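Local coordinates for protein lysine-sensitive aspartokinase 3 (Escherichia coli, PDB 2J0W) that catalyses the ATP-dependent phosphorylation of L-aspartate to 4-phospho-L-aspartate, the first step toward lysine, under allosteric feedback inhibition by lysine, at residues A[35-40]-A[179-184]; A[43-48]-A[117-122]; A[240-245]-A[291-296]; A[297-302]-A[394-399]. All coordinates share one frame; numbering follows the deposited sequence.

Contact 1 of 4, residues A[35-40]-A[179-184]; sequences LVVLSA and VITQGF. With ASP (aspartic acid), chain B.
Ile180 turns CG1 anti to its carbonyl carbon (chi1 -51°), and a further bend at chi2 (-48°) brings CD1 against Val36 CB at 3.4 Å, the two side chains lying side by side and pointing the same way. On the same face, Ile180 CG2 meets Leu38 CD1. On the other face, Leu35 carries CG anti to its backbone N and rests CD1 on Thr181 CG2 at 3.8 Å. Between these two layers run two neighbouring parallel strands joined by four backbone bonds: Val36 N to Val179 O (3.1 Å), Thr181 N to Val36 O, Leu38 N to Thr181 O, and finally Gly183 N to Leu38 O, just past the strand end. Val37 CG1 packs 3.7 Å from Gly183 CA, where a beta carbon would clash. Both chains then run into the substrate pocket: Phe184 lays one ring face under the bound aspartate, whose CA sits over the ring centre, while Ser39 OG lies 3.4 Å from OD1 of the ligand. In the parallel core of the amino acid kinase fold, strand 5-9 flanks 33-38 and strand 137-139 flanks 178-182; helix 108-131 packs on Leu38 and Ile180, helix 159-176 on Leu35 and Val179.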
loop_
_atom_site.group_PDB
_atom_site.type_symbol
_atom_site.label_atom_id
_atom_site.label_comp_id
_atom_site.label_asym_id
_atom_site.label_seq_id
_atom_site.Cartn_x
_atom_site.Cartn_y
_atom_site.Cartn_z
ATOM N N LEU A 35 -20.006 -10.854 -36.493
ATOM C CA LEU A 35 -18.592 -11.128 -36.297
ATOM C C LEU A 35 -18.389 -12.224 -35.263
ATOM O O LEU A 35 -18.927 -12.162 -34.151
ATOM C CB LEU A 35 -17.860 -9.856 -35.857
ATOM C CG LEU A 35 -16.341 -9.933 -35.651
ATOM C CD1 LEU A 35 -15.618 -10.376 -36.917
ATOM C CD2 LEU A 35 -15.858 -8.571 -35.244
ATOM N N VAL A 36 -17.619 -13.237 -35.634
ATOM C CA VAL A 36 -17.347 -14.321 -34.712
ATOM C C VAL A 36 -15.853 -14.319 -34.417
ATOM O O VAL A 36 -15.030 -14.055 -35.300
ATOM C CB VAL A 36 -17.767 -15.688 -35.304
ATOM C CG1 VAL A 36 -17.531 -16.804 -34.283
ATOM C CG2 VAL A 36 -19.230 -15.637 -35.704
ATOM N N VAL A 37 -15.509 -14.591 -33.168
ATOM C CA VAL A 37 -14.122 -14.615 -32.765
ATOM C C VAL A 37 -13.842 -15.986 -32.188
ATOM O O VAL A 37 -14.511 -16.419 -31.249
ATOM C CB VAL A 37 -13.854 -13.513 -31.729
ATOM C CG1 VAL A 37 -12.458 -13.646 -31.151
ATOM C CG2 VAL A 37 -14.019 -12.162 -32.394
ATOM N N LEU A 38 -12.866 -16.683 -32.762
ATOM C CA LEU A 38 -12.536 -18.023 -32.293
ATOM C C LEU A 38 -11.144 -18.126 -31.723
ATOM O O LEU A 38 -10.229 -17.450 -32.183
ATOM C CB LEU A 38 -12.626 -19.031 -33.433
ATOM C CG LEU A 38 -13.931 -19.259 -34.187
ATOM C CD1 LEU A 38 -13.665 -20.282 -35.285
ATOM C CD2 LEU A 38 -15.019 -19.745 -33.239
ATOM N N SER A 39 -11.007 -18.970 -30.710
ATOM C CA SER A 39 -9.721 -19.250 -30.096
ATOM C C SER A 39 -9.387 -20.533 -30.838
ATOM O O SER A 39 -10.195 -21.016 -31.626
ATOM C CB SER A 39 -9.859 -19.587 -28.605
ATOM O OG SER A 39 -10.259 -18.485 -27.810
ATOM N N ALA A 40 -8.216 -21.098 -30.591
ATOM C CA ALA A 40 -7.852 -22.336 -31.251
ATOM C C ALA A 40 -8.545 -23.442 -30.471
ATOM O O ALA A 40 -8.957 -23.243 -29.326
ATOM C CB ALA A 40 -6.340 -22.518 -31.218
ATOM N N VAL A 179 -18.519 -12.841 -41.044
ATOM C CA VAL A 179 -17.073 -12.791 -40.955
ATOM C C VAL A 179 -16.529 -13.549 -39.761
ATOM O O VAL A 179 -16.889 -13.295 -38.621
ATOM C CB VAL A 179 -16.605 -11.345 -40.897
ATOM C CG1 VAL A 179 -15.086 -11.285 -40.812
ATOM C CG2 VAL A 179 -17.112 -10.615 -42.129
ATOM N N ILE A 180 -15.658 -14.499 -40.043
ATOM C CA ILE A 180 -15.049 -15.306 -39.005
ATOM C C ILE A 180 -13.577 -14.918 -38.949
ATOM O O ILE A 180 -12.883 -14.916 -39.977
ATOM C CB ILE A 180 -15.202 -16.803 -39.336
ATOM C CG1 ILE A 180 -16.671 -17.088 -39.648
ATOM C CG2 ILE A 180 -14.722 -17.667 -38.177
ATOM C CD1 ILE A 180 -17.617 -16.502 -38.634
ATOM N N THR A 181 -13.106 -14.559 -37.759
ATOM C CA THR A 181 -11.712 -14.181 -37.607
ATOM C C THR A 181 -11.151 -14.734 -36.295
ATOM O O THR A 181 -11.871 -15.396 -35.532
ATOM C CB THR A 181 -11.545 -12.646 -37.686
ATOM O OG1 THR A 181 -10.151 -12.336 -37.718
ATOM C CG2 THR A 181 -12.226 -11.932 -36.492
ATOM N N GLN A 182 -9.881 -14.458 -36.018
ATOM C CA GLN A 182 -9.249 -14.991 -34.809
ATOM C C GLN A 182 -8.899 -14.027 -33.686
ATOM O O GLN A 182 -8.414 -12.923 -33.918
ATOM C CB GLN A 182 -7.989 -15.765 -35.208
ATOM C CG GLN A 182 -7.114 -15.066 -36.233
ATOM C CD GLN A 182 -7.728 -15.011 -37.617
ATOM O OE1 GLN A 182 -7.490 -14.064 -38.371
ATOM N NE2 GLN A 182 -8.512 -16.026 -37.967
ATOM N N GLY A 183 -9.140 -14.445 -32.453
ATOM C CA GLY A 183 -8.791 -13.586 -31.338
ATOM C C GLY A 183 -7.387 -13.956 -30.895
ATOM O O GLY A 183 -6.773 -14.841 -31.497
ATOM N N PHE A 184 -6.877 -13.275 -29.868
ATOM C CA PHE A 184 -5.552 -13.561 -29.309
ATOM C C PHE A 184 -4.328 -13.069 -30.102
ATOM O O PHE A 184 -3.274 -12.796 -29.506
ATOM C CB PHE A 184 -5.441 -15.068 -29.074
ATOM C CG PHE A 184 -4.110 -15.522 -28.560
ATOM C CD1 PHE A 184 -3.592 -15.002 -27.377
ATOM C CD2 PHE A 184 -3.432 -16.568 -29.187
ATOM C CE1 PHE A 184 -2.419 -15.530 -26.808
ATOM C CE2 PHE A 184 -2.250 -17.112 -28.628
ATOM C CZ PHE A 184 -1.747 -16.592 -27.434
HETATM N N ASP B . -5.777 -19.456 -27.686
HETATM C CA ASP B . -5.195 -18.654 -26.612
HETATM C C ASP B . -4.997 -19.600 -25.408
HETATM O O ASP B . -5.173 -20.831 -25.585
HETATM C CB ASP B . -6.125 -17.439 -26.306
HETATM C CG ASP B . -7.503 -17.748 -25.682
HETATM O OD1 ASP B . -7.800 -18.961 -25.444
HETATM O OD2 ASP B . -8.304 -16.777 -25.426
HETATM O OXT ASP B . -4.700 -19.089 -24.274
#

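Contact 2 of 4, residues A[43-48]-A[117-122]. With ASP (aspartic acid), chain B.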
loop_
_atom_site.group_PDB
_atom_site.type_symbol
_atom_site.label_atom_id
_atom_site.label_comp_id
_atom_site.label_asym_id
_atom_site.label_seq_id
_atom_site.Cartn_x
_atom_site.Cartn_y
_atom_site.Cartn_z
ATOM N N GLY A 43 -6.500 -27.479 -26.230
ATOM C CA GLY A 43 -5.207 -28.150 -26.296
ATOM C C GLY A 43 -4.192 -27.641 -27.315
ATOM O O GLY A 43 -2.985 -27.751 -27.094
ATOM N N ILE A 44 -4.663 -27.091 -28.430
ATOM C CA ILE A 44 -3.758 -26.601 -29.458
ATOM C C ILE A 44 -2.723 -25.604 -28.945
ATOM O O ILE A 44 -1.522 -25.819 -29.094
ATOM C CB ILE A 44 -4.538 -25.966 -30.647
ATOM C CG1 ILE A 44 -5.262 -27.063 -31.425
ATOM C CG2 ILE A 44 -3.585 -25.265 -31.608
ATOM C CD1 ILE A 44 -4.316 -28.139 -31.982
ATOM N N THR A 45 -3.176 -24.523 -28.322
ATOM C CA THR A 45 -2.245 -23.514 -27.838
ATOM C C THR A 45 -1.176 -24.064 -26.903
ATOM O O THR A 45 -0.010 -23.687 -27.029
ATOM C CB THR A 45 -2.992 -22.332 -27.174
ATOM O OG1 THR A 45 -3.779 -21.662 -28.169
ATOM C CG2 THR A 45 -2.002 -21.322 -26.578
ATOM N N ASN A 46 -1.552 -24.945 -25.973
ATOM C CA ASN A 46 -0.556 -25.519 -25.060
ATOM C C ASN A 46 0.445 -26.367 -25.859
ATOM O O ASN A 46 1.651 -26.333 -25.609
ATOM C CB ASN A 46 -1.191 -26.411 -23.984
ATOM C CG ASN A 46 -2.145 -25.658 -23.062
ATOM O OD1 ASN A 46 -1.958 -24.475 -22.756
ATOM N ND2 ASN A 46 -3.166 -26.362 -22.594
ATOM N N LEU A 47 -0.051 -27.137 -26.815
ATOM C CA LEU A 47 0.856 -27.954 -27.606
ATOM C C LEU A 47 1.831 -27.022 -28.319
ATOM O O LEU A 47 3.057 -27.181 -28.214
ATOM C CB LEU A 47 0.068 -28.806 -28.609
ATOM C CG LEU A 47 -0.604 -30.013 -27.935
ATOM C CD1 LEU A 47 -1.555 -30.735 -28.896
ATOM C CD2 LEU A 47 0.489 -30.959 -27.437
ATOM N N LEU A 48 1.270 -26.029 -29.007
ATOM C CA LEU A 48 2.050 -25.041 -29.747
ATOM C C LEU A 48 3.064 -24.317 -28.876
ATOM O O LEU A 48 4.183 -24.045 -29.316
ATOM C CB LEU A 48 1.123 -24.024 -30.410
ATOM C CG LEU A 48 0.368 -24.604 -31.607
ATOM C CD1 LEU A 48 -0.554 -23.562 -32.192
ATOM C CD2 LEU A 48 1.372 -25.084 -32.664
ATOM N N HIS A 117 -0.619 -19.807 -35.178
ATOM C CA HIS A 117 -1.196 -20.848 -36.038
ATOM C C HIS A 117 -2.463 -21.577 -35.542
ATOM O O HIS A 117 -3.263 -22.038 -36.362
ATOM C CB HIS A 117 -0.117 -21.873 -36.394
ATOM C CG HIS A 117 0.890 -21.356 -37.376
ATOM N ND1 HIS A 117 1.775 -20.344 -37.072
ATOM C CD2 HIS A 117 1.103 -21.661 -38.678
ATOM C CE1 HIS A 117 2.486 -20.043 -38.145
ATOM N NE2 HIS A 117 2.096 -20.828 -39.133
ATOM N N GLY A 118 -2.650 -21.676 -34.225
ATOM C CA GLY A 118 -3.822 -22.350 -33.672
ATOM C C GLY A 118 -5.139 -21.708 -34.081
ATOM O O GLY A 118 -6.017 -22.364 -34.662
ATOM N N GLU A 119 -5.291 -20.421 -33.789
ATOM C CA GLU A 119 -6.514 -19.722 -34.168
ATOM C C GLU A 119 -6.631 -19.617 -35.694
ATOM O O GLU A 119 -7.716 -19.413 -36.226
ATOM C CB GLU A 119 -6.579 -18.326 -33.540
ATOM C CG GLU A 119 -5.499 -17.999 -32.507
ATOM C CD GLU A 119 -5.540 -18.860 -31.263
ATOM O OE1 GLU A 119 -4.560 -19.587 -31.025
ATOM O OE2 GLU A 119 -6.538 -18.807 -30.520
ATOM N N LEU A 120 -5.527 -19.754 -36.416
ATOM C CA LEU A 120 -5.638 -19.712 -37.868
ATOM C C LEU A 120 -6.343 -20.983 -38.345
ATOM O O LEU A 120 -7.304 -20.918 -39.112
ATOM C CB LEU A 120 -4.260 -19.582 -38.530
ATOM C CG LEU A 120 -3.692 -18.151 -38.509
ATOM C CD1 LEU A 120 -2.293 -18.115 -39.084
ATOM C CD2 LEU A 120 -4.604 -17.233 -39.306
ATOM N N MET A 121 -5.887 -22.140 -37.875
ATOM C CA MET A 121 -6.510 -23.396 -38.286
ATOM C C MET A 121 -7.960 -23.506 -37.827
ATOM O O MET A 121 -8.808 -23.941 -38.586
ATOM C CB MET A 121 -5.706 -24.603 -37.773
ATOM C CG MET A 121 -4.357 -24.749 -38.453
ATOM S SD MET A 121 -3.248 -25.831 -37.556
ATOM C CE MET A 121 -3.617 -27.353 -38.322
ATOM N N SER A 122 -8.254 -23.102 -36.599
ATOM C CA SER A 122 -9.626 -23.190 -36.110
ATOM C C SER A 122 -10.600 -22.330 -36.922
ATOM O O SER A 122 -11.648 -22.815 -37.313
ATOM C CB SER A 122 -9.702 -22.806 -34.628
ATOM O OG SER A 122 -9.449 -21.425 -34.436
HETATM N N ASP B . -5.777 -19.456 -27.686
HETATM C CA ASP B . -5.195 -18.654 -26.612
HETATM C C ASP B . -4.997 -19.600 -25.408
HETATM O O ASP B . -5.173 -20.831 -25.585
HETATM C CB ASP B . -6.125 -17.439 -26.306
HETATM C CG ASP B . -7.503 -17.748 -25.682
HETATM O OD1 ASP B . -7.800 -18.961 -25.444
HETATM O OD2 ASP B . -8.304 -16.777 -25.426
HETATM O OXT ASP B . -4.700 -19.089 -24.274
#
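Ile44 and Gly118 mark the nearest backbone approach, CA to CA 6.0 Å, of two helical segments whose axes stand 9.8 Å apart with their N-to-C directions 143° from each other. Glycine makes the meeting possible: Ile44 CG2 touches Gly118 CA at 3.6 Å, and Leu48 CD1 reaches Gly118 N at 3.5 Å, so a beta carbon at this position would run into the isoleucine methyl. Beside this apolar patch the same two helices hold the substrate. The amino group of the bound aspartate donates to Thr45 OG1 at 3.0 Å and to Glu119 OE2, also at 3.0 Å, so one side chain from each helix grips it. Glu119 arrives by an unusual route, its CG almost eclipsing the backbone N (chi1 -8°) before the chain bends at chi2. The OE2 atom also takes a weak hydrogen bond from Ala40 N, a second partner that probably helps to fix the carboxylate. An alanine at Glu119 would probably leave the substrate's amino group with Thr45 but without its opposing negative charge, and Ala40 N without this acceptor. Arg198, Gly199 and Ser201 hold the ligand as well. Helix 44-51 and helix 108-131 are flanked by helix 57-75, which touches Ile44, Leu48 and Met121, and by helix 82-102, which packs on His117 and Met121.

Contact 3 of 4, residues A[240-245]-A[291-296]; sequences IDEIAF and NKTENP
Ala244 and Phe245 meet Asn291 where the chain leaves the mixed sheet of the amino acid kinase fold: strands 239-244 and 287-290 run parallel, and the linker beyond the second doubles back past the end of the first toward strand 299-313. No hydrogen bond crosses between the two segments, so the fit is one of shape. The Ala244 methyl sits 3.4 Å from Asn291 O and close to Lys292 CA. Phe245 presents one ring face to the linker; Asn291 N lies 3.7 Å above the plane, offset toward the rim, and CD2 reaches Asn291 CA at 3.7 Å. The ring also packs on Val289 of strand 287-290. An alanine in place of Phe245 would probably open a gap beside Asn291 and Val289 and let the start of the linker shift. Farther along, Thr293 turns its methyl inward, CG2 lying 3.8 Å from Ile243 CA, while the extended Glu242 side chain runs antiparallel to it, OE1 coming to 4.0 Å from CG2. The next shell holds these pieces in place. Backbone bonds tie Ile243 and Phe245 to Cys290, and Ala244 is the N-cap of helix 245-253, its N bonded to the Glu247 carboxylate as in one half of a capping box. Glu247 and Arg300 also touch Thr293. At the linker's outer side, Lys292 NZ makes a weak hydrogen bond of 3.3 Å to Asn291 OD1.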
loop_
_atom_site.group_PDB
_atom_site.type_symbol
_atom_site.label_atom_id
_atom_site.label_comp_id
_atom_site.label_asym_id
_atom_site.label_seq_id
_atom_site.Cartn_x
_atom_site.Cartn_y
_atom_site.Cartn_z
ATOM N N ILE A 240 -24.402 -15.972 -11.192
ATOM C CA ILE A 240 -24.761 -14.576 -10.985
ATOM C C ILE A 240 -25.418 -14.061 -12.247
ATOM O O ILE A 240 -24.737 -13.727 -13.206
ATOM C CB ILE A 240 -23.517 -13.736 -10.719
ATOM C CG1 ILE A 240 -22.840 -14.233 -9.445
ATOM C CG2 ILE A 240 -23.889 -12.258 -10.677
ATOM C CD1 ILE A 240 -21.557 -13.517 -9.141
ATOM N N ASP A 241 -26.741 -13.981 -12.237
ATOM C CA ASP A 241 -27.484 -13.554 -13.424
ATOM C C ASP A 241 -27.114 -12.195 -14.016
ATOM O O ASP A 241 -27.170 -12.013 -15.234
ATOM C CB ASP A 241 -28.989 -13.610 -13.149
ATOM C CG ASP A 241 -29.456 -15.006 -12.757
ATOM O OD1 ASP A 241 -29.164 -15.966 -13.513
ATOM O OD2 ASP A 241 -30.116 -15.139 -11.704
ATOM N N GLU A 242 -26.746 -11.232 -13.180
ATOM C CA GLU A 242 -26.386 -9.925 -13.724
ATOM C C GLU A 242 -25.438 -9.185 -12.792
ATOM O O GLU A 242 -25.601 -9.227 -11.575
ATOM C CB GLU A 242 -27.647 -9.083 -13.974
ATOM C CG GLU A 242 -27.387 -7.801 -14.762
ATOM C CD GLU A 242 -28.636 -6.956 -14.954
ATOM O OE1 GLU A 242 -29.235 -6.543 -13.940
ATOM O OE2 GLU A 242 -29.014 -6.709 -16.118
ATOM N N ILE A 243 -24.442 -8.513 -13.375
ATOM C CA ILE A 243 -23.432 -7.762 -12.616
ATOM C C ILE A 243 -22.950 -6.557 -13.422
ATOM O O ILE A 243 -23.219 -6.465 -14.622
ATOM C CB ILE A 243 -22.198 -8.632 -12.305
ATOM C CG1 ILE A 243 -21.295 -7.899 -11.315
ATOM C CG2 ILE A 243 -21.422 -8.917 -13.590
ATOM C CD1 ILE A 243 -20.159 -8.720 -10.783
ATOM N N ALA A 244 -22.222 -5.652 -12.762
ATOM C CA ALA A 244 -21.708 -4.426 -13.398
ATOM C C ALA A 244 -20.209 -4.463 -13.679
ATOM O O ALA A 244 -19.442 -5.194 -13.026
ATOM C CB ALA A 244 -22.033 -3.201 -12.545
ATOM N N PHE A 245 -19.812 -3.641 -14.652
ATOM C CA PHE A 245 -18.424 -3.518 -15.105
ATOM C C PHE A 245 -17.326 -3.573 -14.046
ATOM O O PHE A 245 -16.560 -4.540 -13.997
ATOM C CB PHE A 245 -18.268 -2.241 -15.935
ATOM C CG PHE A 245 -18.921 -2.320 -17.282
ATOM C CD1 PHE A 245 -18.929 -3.523 -17.993
ATOM C CD2 PHE A 245 -19.482 -1.188 -17.866
ATOM C CE1 PHE A 245 -19.475 -3.594 -19.254
ATOM C CE2 PHE A 245 -20.039 -1.247 -19.141
ATOM C CZ PHE A 245 -20.035 -2.452 -19.838
ATOM N N ASN A 291 -23.373 -1.674 -17.536
ATOM C CA ASN A 291 -22.999 -0.455 -16.843
ATOM C C ASN A 291 -23.274 -0.484 -15.341
ATOM O O ASN A 291 -22.337 -0.433 -14.544
ATOM C CB ASN A 291 -23.705 0.739 -17.478
ATOM C CG ASN A 291 -22.985 2.039 -17.213
ATOM O OD1 ASN A 291 -23.409 3.102 -17.670
ATOM N ND2 ASN A 291 -21.882 1.965 -16.472
ATOM N N LYS A 292 -24.547 -0.561 -14.954
ATOM C CA LYS A 292 -24.911 -0.587 -13.533
ATOM C C LYS A 292 -26.111 -1.482 -13.219
ATOM O O LYS A 292 -27.017 -1.634 -14.035
ATOM C CB LYS A 292 -25.143 0.845 -13.030
ATOM C CG LYS A 292 -23.833 1.595 -12.729
ATOM C CD LYS A 292 -24.013 3.109 -12.551
ATOM C CE LYS A 292 -23.945 3.875 -13.879
ATOM N NZ LYS A 292 -25.068 3.586 -14.822
ATOM N N THR A 293 -26.104 -2.070 -12.024
ATOM C CA THR A 293 -27.154 -2.996 -11.596
ATOM C C THR A 293 -28.341 -2.446 -10.811
ATOM O O THR A 293 -28.567 -1.234 -10.741
ATOM C CB THR A 293 -26.554 -4.151 -10.757
ATOM O OG1 THR A 293 -25.419 -3.671 -10.025
ATOM C CG2 THR A 293 -26.147 -5.311 -11.648
ATOM N N GLU A 294 -29.094 -3.375 -10.223
ATOM C CA GLU A 294 -30.275 -3.060 -9.434
ATOM C C GLU A 294 -29.846 -2.582 -8.055
ATOM O O GLU A 294 -29.566 -1.400 -7.848
ATOM C CB GLU A 294 -31.156 -4.308 -9.304
ATOM C CG GLU A 294 -32.543 -4.053 -8.713
ATOM C CD GLU A 294 -33.444 -3.238 -9.631
ATOM O OE1 GLU A 294 -32.975 -2.791 -10.702
ATOM O OE2 GLU A 294 -34.627 -3.038 -9.280
ATOM N N ASN A 295 -29.811 -3.509 -7.107
ATOM C CA ASN A 295 -29.399 -3.196 -5.747
ATOM C C ASN A 295 -28.288 -4.181 -5.453
ATOM O O ASN A 295 -28.501 -5.210 -4.820
ATOM C CB ASN A 295 -30.557 -3.380 -4.763
ATOM C CG ASN A 295 -31.732 -2.465 -5.068
ATOM O OD1 ASN A 295 -31.567 -1.255 -5.238
ATOM N ND2 ASN A 295 -32.926 -3.040 -5.134
ATOM N N PRO A 296 -27.079 -3.877 -5.944
ATOM C CA PRO A 296 -25.843 -4.654 -5.814
ATOM C C PRO A 296 -25.559 -5.171 -4.414
ATOM O O PRO A 296 -25.534 -4.408 -3.459
ATOM C CB PRO A 296 -24.775 -3.669 -6.280
ATOM C CG PRO A 296 -25.495 -2.878 -7.321
ATOM C CD PRO A 296 -26.824 -2.616 -6.663
#

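Contact 4 of 4, residues A[297-302]-A[394-399]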
loop_
_atom_site.group_PDB
_atom_site.type_symbol
_atom_site.label_atom_id
_atom_site.label_comp_id
_atom_site.label_asym_id
_atom_site.label_seq_id
_atom_site.Cartn_x
_atom_site.Cartn_y
_atom_site.Cartn_z
ATOM N N PRO A 297 -25.327 -6.480 -4.275
ATOM C CA PRO A 297 -25.039 -7.067 -2.962
ATOM C C PRO A 297 -23.836 -6.419 -2.297
ATOM O O PRO A 297 -23.190 -5.540 -2.865
ATOM C CB PRO A 297 -24.768 -8.532 -3.287
ATOM C CG PRO A 297 -25.638 -8.776 -4.475
ATOM C CD PRO A 297 -25.419 -7.525 -5.307
ATOM N N LEU A 298 -23.540 -6.864 -1.085
ATOM C CA LEU A 298 -22.403 -6.340 -0.359
ATOM C C LEU A 298 -21.253 -7.250 -0.731
ATOM O O LEU A 298 -20.101 -6.829 -0.776
ATOM C CB LEU A 298 -22.651 -6.390 1.149
ATOM C CG LEU A 298 -21.561 -5.734 2.003
ATOM C CD1 LEU A 298 -21.498 -4.242 1.695
ATOM C CD2 LEU A 298 -21.850 -5.967 3.474
ATOM N N PHE A 299 -21.587 -8.504 -1.015
ATOM C CA PHE A 299 -20.593 -9.497 -1.403
ATOM C C PHE A 299 -21.059 -10.242 -2.645
ATOM O O PHE A 299 -21.994 -11.034 -2.565
ATOM C CB PHE A 299 -20.380 -10.519 -0.281
ATOM C CG PHE A 299 -19.995 -9.915 1.043
ATOM C CD1 PHE A 299 -19.110 -8.848 1.111
ATOM C CD2 PHE A 299 -20.478 -10.458 2.230
ATOM C CE1 PHE A 299 -18.704 -8.329 2.336
ATOM C CE2 PHE A 299 -20.080 -9.953 3.464
ATOM C CZ PHE A 299 -19.189 -8.881 3.517
ATOM N N ARG A 300 -20.417 -9.998 -3.789
ATOM C CA ARG A 300 -20.801 -10.689 -5.019
ATOM C C ARG A 300 -20.105 -12.025 -5.121
ATOM O O ARG A 300 -20.747 -13.050 -5.322
ATOM C CB ARG A 300 -20.432 -9.888 -6.264
ATOM C CG ARG A 300 -21.371 -8.767 -6.626
ATOM C CD ARG A 300 -22.565 -9.202 -7.464
ATOM N NE ARG A 300 -23.211 -8.010 -8.007
ATOM C CZ ARG A 300 -24.363 -7.986 -8.669
ATOM N NH1 ARG A 300 -25.038 -9.106 -8.889
ATOM N NH2 ARG A 300 -24.838 -6.828 -9.116
ATOM N N ALA A 301 -18.785 -12.010 -4.978
ATOM C CA ALA A 301 -18.029 -13.239 -5.111
ATOM C C ALA A 301 -16.622 -13.192 -4.555
ATOM O O ALA A 301 -16.180 -12.192 -4.005
ATOM C CB ALA A 301 -17.975 -13.628 -6.570
ATOM N N LEU A 302 -15.932 -14.311 -4.714
ATOM C CA LEU A 302 -14.558 -14.463 -4.278
ATOM C C LEU A 302 -13.766 -14.856 -5.519
ATOM O O LEU A 302 -14.264 -15.581 -6.379
ATOM C CB LEU A 302 -14.453 -15.566 -3.228
ATOM C CG LEU A 302 -15.303 -15.369 -1.972
ATOM C CD1 LEU A 302 -15.235 -16.622 -1.124
ATOM C CD2 LEU A 302 -14.807 -14.155 -1.192
ATOM N N ASN A 394 -19.686 -4.308 -2.905
ATOM C CA ASN A 394 -19.941 -2.885 -3.039
ATOM C C ASN A 394 -19.960 -2.161 -1.698
ATOM O O ASN A 394 -20.561 -2.632 -0.732
ATOM C CB ASN A 394 -21.266 -2.713 -3.777
ATOM C CG ASN A 394 -21.334 -3.574 -5.033
ATOM O OD1 ASN A 394 -20.781 -3.218 -6.072
ATOM N ND2 ASN A 394 -21.986 -4.730 -4.928
ATOM N N ASP A 395 -19.279 -1.022 -1.645
ATOM C CA ASP A 395 -19.211 -0.219 -0.427
ATOM C C ASP A 395 -18.708 -0.982 0.800
ATOM O O ASP A 395 -19.197 -0.780 1.915
ATOM C CB ASP A 395 -20.585 0.380 -0.131
ATOM C CG ASP A 395 -21.113 1.202 -1.284
ATOM O OD1 ASP A 395 -22.229 1.745 -1.162
ATOM O OD2 ASP A 395 -20.413 1.302 -2.314
ATOM N N LEU A 396 -17.724 -1.852 0.592
ATOM C CA LEU A 396 -17.151 -2.628 1.683
ATOM C C LEU A 396 -16.417 -1.712 2.664
ATOM O O LEU A 396 -16.346 -2.003 3.862
ATOM C CB LEU A 396 -16.170 -3.664 1.130
ATOM C CG LEU A 396 -16.694 -4.556 0.005
ATOM C CD1 LEU A 396 -15.599 -5.492 -0.475
ATOM C CD2 LEU A 396 -17.875 -5.342 0.507
ATOM N N SER A 397 -15.882 -0.603 2.145
ATOM C CA SER A 397 -15.124 0.363 2.943
ATOM C C SER A 397 -15.966 1.174 3.915
ATOM O O SER A 397 -15.545 1.414 5.045
ATOM C CB SER A 397 -14.343 1.312 2.024
ATOM O OG SER A 397 -15.200 1.961 1.100
ATOM N N LYS A 398 -17.149 1.601 3.481
ATOM C CA LYS A 398 -18.021 2.385 4.347
ATOM C C LYS A 398 -19.172 1.557 4.913
ATOM O O LYS A 398 -20.250 2.087 5.194
ATOM C CB LYS A 398 -18.579 3.596 3.591
ATOM C CG LYS A 398 -17.523 4.624 3.214
ATOM C CD LYS A 398 -18.156 5.959 2.845
ATOM C CE LYS A 398 -17.099 7.049 2.702
ATOM N NZ LYS A 398 -17.698 8.414 2.570
ATOM N N ALA A 399 -18.934 0.258 5.080
ATOM C CA ALA A 399 -19.937 -0.655 5.611
ATOM C C ALA A 399 -19.387 -1.297 6.875
ATOM O O ALA A 399 -18.201 -1.166 7.161
ATOM C CB ALA A 399 -20.261 -1.707 4.589
#
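Beside a classic beta bulge in the ACT-domain sheet, where Arg300 and Ala301 both face Ile392, Pro297 and Leu298 meet Asn394 and Leu396 near the start of strand 299-313 and just after the end of its antiparallel partner 386-393. Asn394 sets CG anti to its carbonyl carbon (chi1 -48°), and its ND2 donates to Pro297 O in a straight hydrogen bond, the acceptor in the amide plane; the modelled 2.5 Å is doubtfully short. Its backbone N makes a weak bond to Leu298 O, 3.3 Å away. An apolar cluster lies next to these bonds: Leu298 CD1 lies 4.0 Å from both Leu396 CD2 and Ala399 CB, and Leu396 CD2 comes to the edge of the Phe299 ring, 3.6 Å from CE1. Leu298 CG covers part of one face of that ring, so two different leucines hold the phenylalanine at face and edge, while Leu447 and Phe448 of helix 436-448 also pack on it. Pro297 CD stands 3.5 Å over the centre of the Arg300 guanidinium. Across the dimer, Arg416 of the second subunit packs on Ser397. The polar contribution between the segments is thus the Asn394 amide and backbone N meeting two backbone carbonyls, with no charged pair; Arg300 gives its charge to a salt bridge from NE to Glu247, and the remainder is apolar packing.

From the N terminus, strand 33-38 enters contact 1; the chain returns at 179-184, closing a loop of 138 residues, mostly helical. Contact 2 nests inside that loop, pairing helices 44-51 and 108-131; the two touch at Ser39 O and Ser122 OG, and both reach the bound aspartate. Contact 3 follows in series and closes a loop of 45 residues, its centre about 28 Å from that of contact 1, at another part of the same mixed sheet. Contact 4 comes next and closes a loop of 91 residues in the interface region, which carries the ACT domains. Contacts 3 and 4 touch through Arg300, packed on Glu242 and Thr293, and through Pro296 and Asn394, joining the kinase sheet to the ACT sheet.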